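Local coordinates for novel protein similar to vertebrate potassium voltage-gated channel, subfamily H (Eag-related) family (Danio rerio, PDB 3UKN), which probably serves as the pore-forming subunit of a voltage-gated delayed-rectifier potassium channel, represented here by its cytoplasmic C-linker and cyclic nucleotide-binding homology domain, at residues V54-L57 with L58-F61; R66-I69 with A70-L73; R179-L182 with R183-E187; V193-I196 with Q197-L200. All blocks are in the same frame, centred on the assembly; numbering follows the deposited sequence.

Interactions 1 to 4 follow one another along the chain without overlapping. Interactions 1 and 2 lie in the C-linker, centres about 14 Å apart: the turns of 54-61 run toward helix 63-71, which holds most of interaction 2; L58 and F61 touch R66, and F61 also touches I69. Both place the C-linker against the second subunit. Interaction 3 spans the end of helix 175-184 and the start of helix 186-199, and interaction 4 the end of the latter, centres about 16 Å apart, along the helices that follow the beta-roll. A long, weak ion pair between K59 and E180 bridges interactions 1 and 3, joining the C-linker loop to helix 175-184.

Interaction 1 (V54-L57 with L58-F61); sequences VSEL and LKDF
E56 lays its carboxylate across the root of the K59 side chain, with OE2 3.3 Å from K59 CB and lying near CG and CD as well. CG of E56 is anti to the backbone N (chi1 -159°), and the extended chain beyond it carries the acid to the aliphatic part of the lysine. The charges themselves stay apart, OE1 of E56 being 4.3 Å from NZ of K59, and the ammonium forms a long, weak ion pair with E180 instead. One residue further along, the carbonyl oxygen of L57 sits over one face of the F61 ring, 3.8 Å from CE1, while L57 CB packs against L58 CD2 at 4.2 Å. L58 O does double duty: it accepts the backbone N of F61 at 3.1 Å and the guanidinium of R66 on the next helix. F61 also rests on R66 and I69 of that helix and on C41 of the second subunit, and L57 packs on F42 of the same neighbour. The backbone makes two overlapping type I beta turns, E56 to K59 and L58 to F61, in the C-linker loop between helices 32-45 and 63-71.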
# COMPACT_ATOMS: atom_id res chain seq x y z
N VAL B 54 -1.70 3.37 0.93
CA VAL B 54 -1.24 3.59 -0.44
C VAL B 54 -2.13 2.95 -1.50
O VAL B 54 -1.84 3.02 -2.70
CB VAL B 54 0.22 3.09 -0.66
CG1 VAL B 54 1.17 3.78 0.30
CG2 VAL B 54 0.30 1.58 -0.53
N SER B 55 -3.22 2.33 -1.06
CA SER B 55 -4.16 1.71 -1.98
C SER B 55 -4.89 2.79 -2.77
O SER B 55 -4.92 3.95 -2.36
CB SER B 55 -5.18 0.86 -1.21
OG SER B 55 -6.15 1.67 -0.56
N GLU B 56 -5.48 2.41 -3.90
CA GLU B 56 -6.18 3.35 -4.77
C GLU B 56 -7.40 2.62 -5.32
O GLU B 56 -7.30 1.89 -6.32
CB GLU B 56 -5.25 3.81 -5.90
CG GLU B 56 -5.61 5.12 -6.60
CD GLU B 56 -4.64 5.48 -7.75
OE1 GLU B 56 -3.41 5.44 -7.53
OE2 GLU B 56 -5.12 5.83 -8.87
N LEU B 57 -8.55 2.82 -4.66
CA LEU B 57 -9.76 2.04 -4.96
C LEU B 57 -10.36 2.39 -6.30
O LEU B 57 -11.11 1.60 -6.87
CB LEU B 57 -10.83 2.25 -3.89
CG LEU B 57 -10.82 1.44 -2.59
CD1 LEU B 57 -11.64 2.17 -1.54
CD2 LEU B 57 -11.32 -0.01 -2.80
N LEU B 58 -10.03 3.57 -6.82
CA LEU B 58 -10.77 4.12 -7.96
C LEU B 58 -9.95 4.09 -9.23
O LEU B 58 -10.44 4.47 -10.30
CB LEU B 58 -11.21 5.56 -7.66
CG LEU B 58 -11.86 5.77 -6.30
CD1 LEU B 58 -12.17 7.22 -6.09
CD2 LEU B 58 -13.13 4.91 -6.12
N LYS B 59 -8.72 3.62 -9.12
CA LYS B 59 -7.78 3.58 -10.24
C LYS B 59 -8.30 2.88 -11.50
O LYS B 59 -8.02 3.33 -12.61
CB LYS B 59 -6.47 2.93 -9.81
CG LYS B 59 -5.48 2.77 -10.96
CD LYS B 59 -4.06 2.52 -10.46
CE LYS B 59 -3.02 2.98 -11.48
NZ LYS B 59 -1.70 3.21 -10.82
N ASP B 60 -9.04 1.79 -11.32
CA ASP B 60 -9.50 0.99 -12.45
C ASP B 60 -10.88 1.40 -12.96
O ASP B 60 -11.38 0.86 -13.94
CB ASP B 60 -9.49 -0.49 -12.09
CG ASP B 60 -8.09 -1.02 -11.89
OD1 ASP B 60 -7.87 -1.79 -10.93
OD2 ASP B 60 -7.20 -0.65 -12.70
N PHE B 61 -11.49 2.36 -12.29
CA PHE B 61 -12.79 2.86 -12.69
C PHE B 61 -12.66 3.67 -13.98
O PHE B 61 -11.62 4.30 -14.23
CB PHE B 61 -13.39 3.73 -11.59
CG PHE B 61 -13.96 2.96 -10.44
CD1 PHE B 61 -13.58 1.65 -10.20
CD2 PHE B 61 -14.89 3.54 -9.60
CE1 PHE B 61 -14.11 0.92 -9.14
CE2 PHE B 61 -15.44 2.83 -8.54
CZ PHE B 61 -15.05 1.52 -8.31

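Interaction 2 (R66-I69 with A70-L73); sequences RADI and AMHL
A70 N donates to R66 O at 2.9 Å and M71 N to A67 O at 3.1 Å, the last two regular i to i+4 bonds before helix 63-71 gives out. The second of them is nearly linear at the acceptor, with a C=O...N angle of 175°. After that the pattern tightens. H72 N turns back only three residues to I69 O, at 2.9 Å, and approaches from above the carbonyl plane; L73 N likewise reaches A70 O at 2.8 Å. D68 O would be passed over by this shortened turn, but the H72 side chain supplies a donor: ND1 gives its proton to D68 O at 3.1 Å, with the oxygen at the ring edge and in the ring plane. CG of H72 beside its own backbone N (chi1 -71°) swings the imidazole back along the helix to that oxygen. The carbonyls of R66, A67, D68 and I69 therefore each receive a donor. Among the side chains, D68 runs alongside M71, OD1 4.1 Å from CE, while OD2 forms a salt bridge with R37 of the second subunit. I69 CG2 makes a loose apolar touch with L73 CD1, and I69 also packs on L96 and on M38 of the second subunit. This is a helix C-terminus finished by a 3-10-like turn with a histidine side chain on the otherwise bypassed carbonyl, here at a C-linker helix applied to the second subunit.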
# COMPACT_ATOMS: atom_id res chain seq x y z
N ARG B 66 -15.21 8.23 -12.65
CA ARG B 66 -14.25 9.01 -11.87
C ARG B 66 -14.54 10.50 -11.89
O ARG B 66 -14.40 11.18 -10.87
CB ARG B 66 -12.82 8.76 -12.38
CG ARG B 66 -12.27 7.39 -12.00
CD ARG B 66 -10.94 7.09 -12.68
NE ARG B 66 -9.92 8.07 -12.36
CZ ARG B 66 -9.06 7.97 -11.34
NH1 ARG B 66 -9.09 6.93 -10.52
NH2 ARG B 66 -8.16 8.94 -11.15
N ALA B 67 -14.92 11.04 -13.04
CA ALA B 67 -15.34 12.44 -13.07
C ALA B 67 -16.57 12.59 -12.17
O ALA B 67 -16.59 13.42 -11.27
CB ALA B 67 -15.65 12.90 -14.49
N ASP B 68 -17.59 11.77 -12.40
CA ASP B 68 -18.79 11.89 -11.59
C ASP B 68 -18.53 11.84 -10.08
O ASP B 68 -19.13 12.60 -9.32
CB ASP B 68 -19.85 10.88 -12.04
CG ASP B 68 -20.58 11.32 -13.30
OD1 ASP B 68 -20.36 12.47 -13.75
OD2 ASP B 68 -21.40 10.53 -13.84
N ILE B 69 -17.63 10.96 -9.64
CA ILE B 69 -17.22 10.98 -8.23
C ILE B 69 -16.52 12.29 -7.85
O ILE B 69 -16.84 12.92 -6.83
CB ILE B 69 -16.27 9.83 -7.90
CG1 ILE B 69 -16.97 8.48 -8.05
CG2 ILE B 69 -15.73 10.02 -6.49
CD1 ILE B 69 -16.04 7.33 -8.38
N ALA B 70 -15.55 12.70 -8.65
CA ALA B 70 -14.79 13.91 -8.31
C ALA B 70 -15.70 15.13 -8.04
O ALA B 70 -15.49 15.86 -7.07
CB ALA B 70 -13.72 14.21 -9.35
N MET B 71 -16.72 15.32 -8.87
CA MET B 71 -17.67 16.43 -8.70
C MET B 71 -18.26 16.54 -7.28
O MET B 71 -18.62 17.63 -6.84
CB MET B 71 -18.81 16.35 -9.72
CG MET B 71 -18.51 16.91 -11.11
SD MET B 71 -19.80 16.39 -12.27
CE MET B 71 -18.88 16.28 -13.82
N HIS B 72 -18.37 15.41 -6.58
CA HIS B 72 -18.93 15.43 -5.22
C HIS B 72 -17.88 15.68 -4.13
O HIS B 72 -18.21 15.69 -2.93
CB HIS B 72 -19.68 14.13 -4.93
CG HIS B 72 -20.95 13.98 -5.68
ND1 HIS B 72 -21.02 13.42 -6.94
CD2 HIS B 72 -22.23 14.33 -5.37
CE1 HIS B 72 -22.27 13.43 -7.36
NE2 HIS B 72 -23.02 13.97 -6.42
N LEU B 73 -16.63 15.86 -4.52
CA LEU B 73 -15.59 16.10 -3.53
C LEU B 73 -15.19 17.56 -3.54
O LEU B 73 -15.04 18.16 -4.61
CB LEU B 73 -14.35 15.21 -3.77
CG LEU B 73 -14.59 13.70 -3.89
CD1 LEU B 73 -13.27 12.91 -4.07
CD2 LEU B 73 -15.35 13.19 -2.69

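Interaction 3 (R179-L182 with R183-E187); sequences REVL and RLYPE
This is a local contact at a helix-to-helix junction, where helix 175-184 runs out and helix 186-199 starts after a single intervening residue, Y185. R183 N still makes the ordinary four-residue bond, to R179 O at 3.2 Å. L184 N then shifts to V181 O, three residues back, at 2.9 Å, coming in from above the carbonyl plane. Y185 N is shared: it bonds L182 O at 2.9 Å, with a bent N-H...O angle of 136°, and more weakly V181 O. P186 has no N-H to continue the series, and its CD instead lies near L182 O. Y185 stands at the N-cap position of the second helix, and the two helices follow the beta-roll of the cyclic nucleotide-binding homology domain, as in relatives with the same fold. The Y185 ring turns its edge to V181 O, which lies in the ring plane 3.3 Å from CD2, while V181 CG1 touches the same CD2 at 4.1 Å; the tyrosine also packs on C90 and S93 of helix 88-96. On the other flank R183 bends at chi3 (38°), folding its guanidinium back so that E180 O sits over one face and NH2 comes 3.4 Å from E180 CG. The E180 carboxylate is not in a salt bridge with it, and its plane is inclined 35° to the guanidinium. L184 CG approaches E180 O at 3.3 Å, whereas L182 packs on Y188, A189 and F192 of the following helix.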
# COMPACT_ATOMS: atom_id res chain seq x y z
N ARG B 179 3.32 12.37 -7.60
CA ARG B 179 4.31 12.49 -8.67
C ARG B 179 3.76 11.93 -9.95
O ARG B 179 4.07 12.41 -11.03
CB ARG B 179 5.64 11.81 -8.31
CG ARG B 179 6.47 12.57 -7.25
CD ARG B 179 7.54 11.67 -6.66
NE ARG B 179 8.33 12.32 -5.61
CZ ARG B 179 9.02 11.65 -4.69
NH1 ARG B 179 9.00 10.32 -4.67
NH2 ARG B 179 9.72 12.31 -3.77
N GLU B 180 2.93 10.90 -9.81
CA GLU B 180 2.31 10.26 -10.96
C GLU B 180 1.37 11.26 -11.64
O GLU B 180 1.42 11.47 -12.85
CB GLU B 180 1.56 9.00 -10.51
CG GLU B 180 0.78 8.29 -11.60
CD GLU B 180 0.21 6.96 -11.13
OE1 GLU B 180 -0.50 6.30 -11.92
OE2 GLU B 180 0.48 6.57 -9.97
N VAL B 181 0.55 11.93 -10.84
CA VAL B 181 -0.34 12.97 -11.37
C VAL B 181 0.39 14.14 -12.05
O VAL B 181 0.06 14.51 -13.18
CB VAL B 181 -1.32 13.48 -10.32
CG1 VAL B 181 -2.17 14.59 -10.90
CG2 VAL B 181 -2.20 12.34 -9.86
N LEU B 182 1.40 14.71 -11.39
CA LEU B 182 2.16 15.82 -11.98
C LEU B 182 2.76 15.44 -13.34
O LEU B 182 2.81 16.26 -14.26
CB LEU B 182 3.25 16.32 -11.04
CG LEU B 182 2.77 16.89 -9.70
CD1 LEU B 182 3.95 17.28 -8.84
CD2 LEU B 182 1.82 18.08 -9.89
N ARG B 183 3.21 14.21 -13.47
CA ARG B 183 3.79 13.70 -14.71
C ARG B 183 2.79 13.73 -15.88
O ARG B 183 3.18 13.72 -17.05
CB ARG B 183 4.33 12.29 -14.47
CG ARG B 183 5.18 11.72 -15.57
CD ARG B 183 5.53 10.29 -15.24
NE ARG B 183 4.40 9.61 -14.61
CZ ARG B 183 3.33 9.18 -15.26
NH1 ARG B 183 3.24 9.34 -16.58
NH2 ARG B 183 2.35 8.58 -14.60
N LEU B 184 1.50 13.77 -15.57
CA LEU B 184 0.47 13.76 -16.59
C LEU B 184 0.04 15.19 -16.87
O LEU B 184 -0.66 15.44 -17.85
CB LEU B 184 -0.72 12.92 -16.14
CG LEU B 184 -0.36 11.51 -15.66
CD1 LEU B 184 -1.53 10.87 -14.93
CD2 LEU B 184 0.12 10.65 -16.82
N TYR B 185 0.44 16.11 -15.99
CA TYR B 185 0.18 17.54 -16.18
C TYR B 185 1.48 18.33 -15.97
O TYR B 185 1.59 19.09 -15.01
CB TYR B 185 -0.93 18.01 -15.23
CG TYR B 185 -2.21 17.23 -15.43
CD1 TYR B 185 -3.19 17.68 -16.31
CD2 TYR B 185 -2.42 16.03 -14.77
CE1 TYR B 185 -4.35 16.97 -16.51
CE2 TYR B 185 -3.58 15.31 -14.97
CZ TYR B 185 -4.54 15.77 -15.84
OH TYR B 185 -5.70 15.05 -16.04
N PRO B 186 2.47 18.15 -16.87
CA PRO B 186 3.81 18.75 -16.81
C PRO B 186 3.77 20.27 -16.67
O PRO B 186 4.61 20.86 -16.01
CB PRO B 186 4.43 18.40 -18.16
CG PRO B 186 3.65 17.24 -18.67
CD PRO B 186 2.27 17.35 -18.10
N GLU B 187 2.81 20.89 -17.32
CA GLU B 187 2.69 22.33 -17.32
C GLU B 187 2.36 22.80 -15.91
O GLU B 187 2.98 23.73 -15.39
CB GLU B 187 1.60 22.78 -18.29
CG GLU B 187 1.98 22.60 -19.75
CD GLU B 187 0.80 22.77 -20.69
OE1 GLU B 187 -0.23 23.34 -20.27
OE2 GLU B 187 0.91 22.31 -21.85

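Interaction 4 (V193-I196 with Q197-L200); sequences VSEI and QHDL
D199 N donates to I196 O at 3.1 Å, arriving from well above the carbonyl plane. The same oxygen also takes a weak bond from L200 N, and E195 O a weak one from H198 N. Water does much of the remaining work. Water 3 donates to E195 O and, at 2.7 Å, to D199 OD2, tying that carboxylate to the preceding turn; OD2 also receives a weak bond from L82 N. Water 1 gives protons to V193 O and to Q197 OE1, each at 2.8 Å, and weakly accepts Q197 N. Water 2 donates to S194 O at 2.8 Å and weakly accepts H198 N, so the amides of Q197 and H198 reach the preceding turn through solvent. Water 2 also lies over the centre of one face of the H198 ring, 3.2 Å above it, while water 3 is at the ring edge. E195, kinked at chi2 (-93°), brings OE1 to 3.7 Å from H198 ND1, its carboxylate turned 60° from the imidazole. The packing centres on I196, which is buried and leans on L150, while L200 CB rests 3.4 Å from I196 O. These features mark a kinked, water-inserted helix end, where helix 186-199 passes into strand 200-203, the segment that in KCNH channels fills the pocket used by cyclic nucleotides in related domains.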
# COMPACT_ATOMS: atom_id res chain seq x y z
N VAL B 193 6.00 23.49 -8.51
CA VAL B 193 7.33 23.70 -7.95
C VAL B 193 7.53 25.17 -7.52
O VAL B 193 8.03 25.45 -6.44
CB VAL B 193 8.41 23.32 -8.98
CG1 VAL B 193 9.79 23.67 -8.44
CG2 VAL B 193 8.33 21.84 -9.34
N SER B 194 7.12 26.09 -8.39
CA SER B 194 7.24 27.51 -8.08
C SER B 194 6.25 28.02 -7.06
O SER B 194 6.42 29.14 -6.57
CB SER B 194 7.13 28.35 -9.36
OG SER B 194 8.24 28.11 -10.20
N GLU B 195 5.21 27.25 -6.74
CA GLU B 195 4.16 27.77 -5.86
C GLU B 195 4.03 27.10 -4.49
O GLU B 195 3.53 27.70 -3.53
CB GLU B 195 2.80 27.74 -6.55
CG GLU B 195 2.79 28.26 -7.98
CD GLU B 195 2.44 29.72 -8.07
OE1 GLU B 195 2.03 30.30 -7.05
OE2 GLU B 195 2.59 30.30 -9.17
N ILE B 196 4.46 25.85 -4.39
CA ILE B 196 4.23 25.12 -3.16
C ILE B 196 4.84 25.82 -1.96
O ILE B 196 4.32 25.74 -0.83
CB ILE B 196 4.76 23.68 -3.25
CG1 ILE B 196 4.37 22.88 -1.99
CG2 ILE B 196 6.28 23.67 -3.52
CD1 ILE B 196 4.97 21.52 -1.94
N GLN B 197 5.94 26.53 -2.16
CA GLN B 197 6.59 27.10 -0.99
C GLN B 197 5.80 28.24 -0.33
O GLN B 197 5.92 28.44 0.88
CB GLN B 197 8.02 27.51 -1.30
CG GLN B 197 8.98 26.35 -1.39
CD GLN B 197 10.36 26.78 -1.89
OE1 GLN B 197 10.50 27.27 -3.01
NE2 GLN B 197 11.37 26.60 -1.05
N HIS B 198 4.99 28.96 -1.10
CA HIS B 198 4.13 29.99 -0.50
C HIS B 198 3.13 29.37 0.50
O HIS B 198 2.67 30.04 1.42
CB HIS B 198 3.30 30.73 -1.56
CG HIS B 198 4.10 31.41 -2.62
ND1 HIS B 198 3.92 31.15 -3.97
CD2 HIS B 198 5.06 32.36 -2.54
CE1 HIS B 198 4.75 31.90 -4.67
NE2 HIS B 198 5.45 32.65 -3.83
N ASP B 199 2.75 28.11 0.29
CA ASP B 199 1.70 27.51 1.11
C ASP B 199 2.26 26.53 2.14
O ASP B 199 1.53 26.09 3.04
CB ASP B 199 0.67 26.82 0.22
CG ASP B 199 -0.20 27.81 -0.54
OD1 ASP B 199 -0.58 28.84 0.04
OD2 ASP B 199 -0.47 27.57 -1.73
N LEU B 200 3.55 26.21 2.02
CA LEU B 200 4.23 25.27 2.90
C LEU B 200 4.53 25.90 4.26
O LEU B 200 5.40 26.77 4.40
CB LEU B 200 5.52 24.82 2.23
CG LEU B 200 6.24 23.54 2.66
CD1 LEU B 200 5.32 22.32 2.59
CD2 LEU B 200 7.46 23.35 1.77
O HOH W 1 8.12 27.51 -4.49
O HOH W 2 6.64 29.27 -3.82
O HOH W 3 0.86 29.09 -3.45